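Local structure of tRNA (cytosine(72)-C(5))-methyltransferase (Pyrococcus horikoshii, 5ZVG) at residues 200-205 with 263-268; 225-230 with 250-255. The protein transfers a methyl group from S-adenosylmethionine to the C5 position of cytosine 72 in several tRNAs, a modification that appears to raise tRNA thermal stability slightly. All blocks are in the same frame, centred on the assembly; numbering follows the deposited sequence.

Interaction 1: 200-205 with 263-268. With SAM (S-adenosylmethionine), chain C.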
loop_
_atom_site.group_PDB
_atom_site.type_symbol
_atom_site.label_atom_id
_atom_site.label_comp_id
_atom_site.label_asym_id
_atom_site.label_seq_id
_atom_site.Cartn_x
_atom_site.Cartn_y
_atom_site.Cartn_z
ATOM N N VAL A 200 11.680 13.160 -19.599
ATOM C CA VAL A 200 10.329 12.788 -19.979
ATOM C C VAL A 200 9.934 11.597 -19.114
ATOM O O VAL A 200 10.594 10.555 -19.144
ATOM C CB VAL A 200 10.238 12.429 -21.459
ATOM C CG1 VAL A 200 8.788 12.326 -21.877
ATOM C CG2 VAL A 200 10.950 13.484 -22.279
ATOM N N ILE A 201 8.854 11.751 -18.355
ATOM C CA ILE A 201 8.529 10.818 -17.282
ATOM C C ILE A 201 7.111 10.297 -17.403
ATOM O O ILE A 201 6.161 11.069 -17.577
ATOM C CB ILE A 201 8.684 11.488 -15.901
ATOM C CG1 ILE A 201 10.120 11.962 -15.687
ATOM C CG2 ILE A 201 8.239 10.548 -14.782
ATOM C CD1 ILE A 201 10.283 12.858 -14.482
ATOM N N ILE A 202 6.960 8.984 -17.281
ATOM C CA ILE A 202 5.642 8.381 -17.384
ATOM C C ILE A 202 5.369 7.425 -16.230
ATOM O O ILE A 202 6.113 6.471 -16.003
ATOM C CB ILE A 202 5.468 7.604 -18.700
ATOM C CG1 ILE A 202 5.786 8.485 -19.912
ATOM C CG2 ILE A 202 4.057 7.030 -18.788
ATOM C CD1 ILE A 202 5.751 7.731 -21.218
ATOM N N ASP A 203 4.288 7.699 -15.512
ATOM C CA ASP A 203 3.741 6.783 -14.525
ATOM C C ASP A 203 2.523 6.115 -15.148
ATOM O O ASP A 203 1.460 6.730 -15.243
ATOM C CB ASP A 203 3.363 7.528 -13.246
ATOM C CG ASP A 203 3.144 6.602 -12.069
ATOM O OD1 ASP A 203 2.948 5.383 -12.282
ATOM O OD2 ASP A 203 3.152 7.103 -10.925
ATOM N N MET A 204 2.663 4.860 -15.564
ATOM C CA MET A 204 1.639 4.256 -16.416
ATOM C C MET A 204 0.559 3.509 -15.649
ATOM O O MET A 204 -0.374 2.979 -16.250
ATOM C CB MET A 204 2.280 3.313 -17.435
ATOM C CG MET A 204 3.111 2.199 -16.845
ATOM S SD MET A 204 3.728 1.143 -18.171
ATOM C CE MET A 204 4.695 2.338 -19.056
ATOM N N ALA A 205 0.677 3.477 -14.329
ATOM C CA ALA A 205 -0.393 2.969 -13.480
ATOM C C ALA A 205 -0.394 3.805 -12.219
ATOM O O ALA A 205 0.020 3.346 -11.153
ATOM C CB ALA A 205 -0.197 1.503 -13.167
ATOM N N LEU A 263 0.864 6.596 -28.140
ATOM C CA LEU A 263 1.358 7.967 -28.051
ATOM C C LEU A 263 2.684 8.038 -28.802
ATOM O O LEU A 263 3.234 7.006 -29.180
ATOM C CB LEU A 263 1.537 8.382 -26.586
ATOM C CG LEU A 263 0.331 8.606 -25.665
ATOM C CD1 LEU A 263 -0.585 7.393 -25.541
ATOM C CD2 LEU A 263 0.811 9.029 -24.276
ATOM N N GLY A 264 3.227 9.230 -29.009
ATOM C CA GLY A 264 4.440 9.299 -29.802
ATOM C C GLY A 264 5.655 9.547 -28.943
ATOM O O GLY A 264 6.717 9.948 -29.428
ATOM N N ILE A 265 5.490 9.273 -27.655
ATOM C CA ILE A 265 6.480 9.622 -26.657
ATOM C C ILE A 265 7.496 8.518 -26.429
ATOM O O ILE A 265 7.133 7.354 -26.282
ATOM C CB ILE A 265 5.807 9.964 -25.322
ATOM C CG1 ILE A 265 4.599 10.870 -25.567
ATOM C CG2 ILE A 265 6.799 10.623 -24.381
ATOM C CD1 ILE A 265 3.745 11.080 -24.349
ATOM N N LYS A 266 8.768 8.889 -26.397
ATOM C CA LYS A 266 9.784 7.996 -25.870
ATOM C C LYS A 266 10.351 8.615 -24.605
ATOM O O LYS A 266 11.089 9.597 -24.662
ATOM C CB LYS A 266 10.908 7.708 -26.867
ATOM C CG LYS A 266 10.591 6.674 -27.939
ATOM C CD LYS A 266 11.828 6.402 -28.794
ATOM C CE LYS A 266 12.031 7.426 -29.903
ATOM N NZ LYS A 266 13.269 7.106 -30.677
ATOM N N ALA A 267 9.993 8.039 -23.463
ATOM C CA ALA A 267 10.359 8.613 -22.174
ATOM C C ALA A 267 11.766 8.235 -21.749
ATOM O O ALA A 267 12.301 7.212 -22.171
ATOM C CB ALA A 267 9.372 8.185 -21.107
ATOM N N ASP A 268 12.361 9.086 -20.919
ATOM C CA ASP A 268 13.647 8.796 -20.297
ATOM C C ASP A 268 13.467 7.972 -19.025
ATOM O O ASP A 268 14.333 7.183 -18.648
ATOM C CB ASP A 268 14.385 10.098 -19.989
ATOM C CG ASP A 268 14.571 10.957 -21.219
ATOM O OD1 ASP A 268 15.479 10.654 -22.019
ATOM O OD2 ASP A 268 13.797 11.925 -21.391
HETATM N N SAM C . 1.353 3.445 -8.247
HETATM C CA SAM C . 0.078 3.907 -7.706
HETATM C C SAM C . 0.260 4.767 -6.456
HETATM O O SAM C . -0.709 5.287 -5.899
HETATM O OXT SAM C . 1.377 4.969 -5.976
HETATM C CB SAM C . -0.869 2.736 -7.443
HETATM C CG SAM C . -1.093 1.824 -8.649
HETATM S SD SAM C . -2.160 0.408 -8.286
HETATM C CE SAM C . -0.907 -0.781 -7.748
HETATM C "C5'" SAM C . -2.541 -0.210 -9.946
HETATM C "C4'" SAM C . -3.333 0.776 -10.800
HETATM O "O4'" SAM C . -3.248 0.398 -12.160
HETATM C "C3'" SAM C . -4.814 0.814 -10.448
HETATM O "O3'" SAM C . -5.149 2.117 -10.041
HETATM C "C2'" SAM C . -5.552 0.496 -11.732
HETATM O "O2'" SAM C . -6.573 1.438 -11.949
HETATM C "C1'" SAM C . -4.485 0.644 -12.799
HETATM N N9 SAM C . -4.663 -0.265 -13.948
HETATM C C8 SAM C . -5.020 -1.588 -13.941
HETATM N N7 SAM C . -5.054 -2.027 -15.221
HETATM C C5 SAM C . -4.721 -1.005 -16.043
HETATM C C6 SAM C . -4.600 -0.899 -17.423
HETATM N N6 SAM C . -4.832 -1.948 -18.208
HETATM N N1 SAM C . -4.233 0.309 -17.979
HETATM C C2 SAM C . -3.989 1.400 -17.173
HETATM N N3 SAM C . -4.111 1.289 -15.805
HETATM C C4 SAM C . -4.473 0.107 -15.251
#
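Val200 O accepts the backbone N-H of Asp268 at 2.9 Å from Asp268 N, a bond bent to 132° at the hydrogen. The same two residues meet a second time in the reverse sense: Val200 N donates to Asp268 OD2 at 3.0 Å, and here the bond is nearly straight (168°) and falls on the anti lone pair of OD2, the one turned away from OD1. Asp268 thus holds both polar backbone atoms of Val200, one with its own backbone and one with its carboxylate. With an alanine here, Val200 N would probably lose its nearly straight partner, and Arg313 the carboxylate it meets weakly, at long range, through OD1. Next to this polar pair the contact is aliphatic. Val200 CG1, placed anti to the backbone N (chi1 -168°), is directed at Ile265 CG2, 3.6 Å away, while its other methyl, CG2, stays beside Asp268 OD2. Ile202 reaches across with the end of its chain, CD1 resting 3.7 Å from Ala267 CB and, more loosely, near Ile265 CG2. At the far end of 200-205, Ala205 O accepts the amino N of SAM at 3.2 Å, and Ala205 CB lies 3.4 Å from SAM O4'. Strand 201-203 is an inner strand of the Rossmann-like methyltransferase sheet, and its C-terminal end leads into the SAM-binding loop that Ala205 begins. It runs between two parallel partners, 225-229 and 267-273; Val200 and Ile202 continue the backbone pairing to Lys269, and Ile201 packs against Leu219 and Ile225.

Interaction 2: 225-230 with 250-255. With SAM (S-adenosylmethionine), chain C.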
loop_
_atom_site.group_PDB
_atom_site.type_symbol
_atom_site.label_atom_id
_atom_site.label_comp_id
_atom_site.label_asym_id
_atom_site.label_seq_id
_atom_site.Cartn_x
_atom_site.Cartn_y
_atom_site.Cartn_z
ATOM N N ILE A 225 5.091 15.509 -15.491
ATOM C CA ILE A 225 4.891 14.087 -15.261
ATOM C C ILE A 225 3.591 13.648 -15.916
ATOM O O ILE A 225 2.525 14.200 -15.637
ATOM C CB ILE A 225 4.844 13.742 -13.763
ATOM C CG1 ILE A 225 6.082 14.279 -13.045
ATOM C CG2 ILE A 225 4.698 12.235 -13.566
ATOM C CD1 ILE A 225 5.930 14.324 -11.538
ATOM N N ILE A 226 3.684 12.670 -16.807
ATOM C CA ILE A 226 2.499 12.114 -17.438
ATOM C C ILE A 226 2.038 10.921 -16.630
ATOM O O ILE A 226 2.799 9.977 -16.428
ATOM C CB ILE A 226 2.768 11.692 -18.894
ATOM C CG1 ILE A 226 3.285 12.880 -19.700
ATOM C CG2 ILE A 226 1.507 11.130 -19.530
ATOM C CD1 ILE A 226 3.659 12.527 -21.103
ATOM N N ALA A 227 0.798 10.964 -16.163
ATOM C CA ALA A 227 0.281 9.918 -15.294
ATOM C C ALA A 227 -0.932 9.228 -15.908
ATOM O O ALA A 227 -1.944 9.863 -16.202
ATOM C CB ALA A 227 -0.064 10.485 -13.935
ATOM N N ILE A 228 -0.815 7.918 -16.089
ATOM C CA ILE A 228 -1.807 7.127 -16.801
ATOM C C ILE A 228 -2.574 6.202 -15.867
ATOM O O ILE A 228 -1.979 5.570 -14.997
ATOM C CB ILE A 228 -1.136 6.276 -17.888
ATOM C CG1 ILE A 228 -0.372 7.171 -18.861
ATOM C CG2 ILE A 228 -2.156 5.408 -18.598
ATOM C CD1 ILE A 228 0.388 6.424 -19.897
ATOM N N ASP A 229 -3.890 6.142 -16.024
ATOM C CA ASP A 229 -4.677 5.093 -15.382
ATOM C C ASP A 229 -5.947 4.802 -16.170
ATOM O O ASP A 229 -6.484 5.676 -16.845
ATOM C CB ASP A 229 -5.025 5.460 -13.938
ATOM C CG ASP A 229 -5.164 4.237 -13.048
ATOM O OD1 ASP A 229 -6.239 3.598 -13.065
ATOM O OD2 ASP A 229 -4.195 3.907 -12.332
ATOM N N LYS A 230 -6.425 3.567 -16.076
ATOM C CA LYS A 230 -7.625 3.158 -16.789
ATOM C C LYS A 230 -8.887 3.583 -16.038
ATOM O O LYS A 230 -9.910 3.892 -16.650
ATOM C CB LYS A 230 -7.626 1.642 -17.002
ATOM C CG LYS A 230 -8.770 1.135 -17.871
ATOM C CD LYS A 230 -8.741 -0.379 -18.001
ATOM C CE LYS A 230 -9.072 -1.040 -16.667
ATOM N NZ LYS A 230 -9.454 -2.471 -16.823
ATOM N N VAL A 250 1.734 17.531 -12.894
ATOM C CA VAL A 250 1.227 16.280 -13.436
ATOM C C VAL A 250 0.145 16.467 -14.491
ATOM O O VAL A 250 -0.812 17.222 -14.300
ATOM C CB VAL A 250 0.684 15.389 -12.300
ATOM C CG1 VAL A 250 0.100 14.109 -12.848
ATOM C CG2 VAL A 250 1.796 15.074 -11.315
ATOM N N LYS A 251 0.310 15.750 -15.599
ATOM C CA LYS A 251 -0.693 15.674 -16.652
ATOM C C LYS A 251 -1.376 14.317 -16.626
ATOM O O LYS A 251 -0.749 13.285 -16.876
ATOM C CB LYS A 251 -0.058 15.926 -18.021
ATOM C CG LYS A 251 -0.997 15.710 -19.202
ATOM C CD LYS A 251 -2.271 16.540 -19.085
ATOM C CE LYS A 251 -2.991 16.642 -20.423
ATOM N NZ LYS A 251 -3.196 15.303 -21.043
ATOM N N LEU A 252 -2.662 14.326 -16.307
ATOM C CA LEU A 252 -3.460 13.108 -16.275
ATOM C C LEU A 252 -3.943 12.698 -17.658
ATOM O O LEU A 252 -4.447 13.522 -18.423
ATOM C CB LEU A 252 -4.664 13.286 -15.344
ATOM C CG LEU A 252 -4.511 12.857 -13.884
ATOM C CD1 LEU A 252 -3.207 13.315 -13.326
ATOM C CD2 LEU A 252 -5.635 13.415 -13.053
ATOM N N VAL A 253 -3.776 11.419 -17.974
ATOM C CA VAL A 253 -4.347 10.848 -19.185
ATOM C C VAL A 253 -5.007 9.513 -18.848
ATOM O O VAL A 253 -4.392 8.630 -18.250
ATOM C CB VAL A 253 -3.292 10.671 -20.305
ATOM C CG1 VAL A 253 -2.901 12.019 -20.886
ATOM C CG2 VAL A 253 -2.069 9.970 -19.788
ATOM N N GLN A 254 -6.281 9.392 -19.198
ATOM C CA GLN A 254 -7.008 8.144 -19.033
ATOM C C GLN A 254 -6.875 7.259 -20.269
ATOM O O GLN A 254 -7.122 7.717 -21.386
ATOM C CB GLN A 254 -8.479 8.430 -18.747
ATOM C CG GLN A 254 -9.282 7.199 -18.405
ATOM C CD GLN A 254 -10.737 7.521 -18.175
ATOM O OE1 GLN A 254 -11.135 8.685 -18.212
ATOM N NE2 GLN A 254 -11.543 6.492 -17.937
ATOM N N MET A 255 -6.523 5.991 -20.053
ATOM C CA MET A 255 -6.281 5.036 -21.140
ATOM C C MET A 255 -5.781 3.698 -20.609
ATOM O O MET A 255 -5.268 3.615 -19.496
ATOM C CB MET A 255 -5.253 5.582 -22.144
ATOM C CG MET A 255 -3.823 5.547 -21.633
ATOM S SD MET A 255 -2.562 6.075 -22.811
ATOM C CE MET A 255 -2.687 4.781 -24.052
HETATM N N SAM C . 1.353 3.445 -8.247
HETATM C CA SAM C . 0.078 3.907 -7.706
HETATM C C SAM C . 0.260 4.767 -6.456
HETATM O O SAM C . -0.709 5.287 -5.899
HETATM O OXT SAM C . 1.377 4.969 -5.976
HETATM C CB SAM C . -0.869 2.736 -7.443
HETATM C CG SAM C . -1.093 1.824 -8.649
HETATM S SD SAM C . -2.160 0.408 -8.286
HETATM C CE SAM C . -0.907 -0.781 -7.748
HETATM C "C5'" SAM C . -2.541 -0.210 -9.946
HETATM C "C4'" SAM C . -3.333 0.776 -10.800
HETATM O "O4'" SAM C . -3.248 0.398 -12.160
HETATM C "C3'" SAM C . -4.814 0.814 -10.448
HETATM O "O3'" SAM C . -5.149 2.117 -10.041
HETATM C "C2'" SAM C . -5.552 0.496 -11.732
HETATM O "O2'" SAM C . -6.573 1.438 -11.949
HETATM C "C1'" SAM C . -4.485 0.644 -12.799
HETATM N N9 SAM C . -4.663 -0.265 -13.948
HETATM C C8 SAM C . -5.020 -1.588 -13.941
HETATM N N7 SAM C . -5.054 -2.027 -15.221
HETATM C C5 SAM C . -4.721 -1.005 -16.043
HETATM C C6 SAM C . -4.600 -0.899 -17.423
HETATM N N6 SAM C . -4.832 -1.948 -18.208
HETATM N N1 SAM C . -4.233 0.309 -17.979
HETATM C C2 SAM C . -3.989 1.400 -17.173
HETATM N N3 SAM C . -4.111 1.289 -15.805
HETATM C C4 SAM C . -4.473 0.107 -15.251
#
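Lys230 and Met255, paired at the ends of the two segments, both meet the adenine of SAM: Lys230 CB stands over one face, almost straight above C2 at 3.6 Å, with Lys230 N off the same face near N3, while Met255 O comes beside C2, 3.5 Å from it. The carboxylate of Asp229 turns toward the ribose: OD1 takes the O2' hydroxyl at 2.5 Å, a separation so short that its exact value is doubtful, and OD2 lies near O3'. With CG anti to the backbone N (chi1 -150°), the carboxylate leaves the strand on the ribose side, where Ala207 N holds OD2 and Ser231 N holds OD1. The flat amide of Gln254, at the end of an extended chain, brings NE2 to Lys230 O at 3.3 Å, a weak bond, while Gln254 CG passes beside Asp229 O. Behind these groups, strands 225-229 and 250-254 pair in parallel, their directions 28° apart, Ile225 level with Val250 and Asp229 with Gln254. They are the two strands of a beta-alpha-beta crossover through helix 232-245, part of the Rossmann-like methyltransferase fold, and Asp229 ends the first of them. Alternating bonds zip the pair: Lys251 N to Ile225 O (2.7 Å), Ala227 N to Lys251 O, Val253 N to Ala227 O. Toward the ligand the pairing slackens: Asp229 N to Val253 O is weak, and Met255 N to Asp229 O is off the lone pairs, 49° out of the carbonyl plane. On the face of Ile226 and Ile228, Val253 CG2 lies 3.4 Å from Ile228 CG1, and Met255 CG meets Ile228 CG2 at 3.5 Å. On the reverse face Ala227 CB nests 3.8 Å from Val250 CG1, with Thr212 and Met238 packed beyond.

Interactions 1 and 2 are neighbours in one sheet, their centres 10 Å apart, because strand 201-203 pairs with 225-229. Asp203 bridges them through its backbone: Asp203 N lies 2.9 Å from Ile226 O and Asp203 O 2.7 Å from Ile228 N, both probable hydrogen bonds. Apolar contacts add a second join, Ile265 CD1 to Ile226 CD1 at 3.6 Å and Leu263 CD1 to Met255 SD at 3.6 Å. Along the chain, interaction 2 is nested within the loop that interaction 1 closes. Segments 200-205 and 225-230 both reach SAM at their C-terminal ends, which lie side by side at its pocket; Arg234, Asp256, Asp273 and Tyr300 bind it as well.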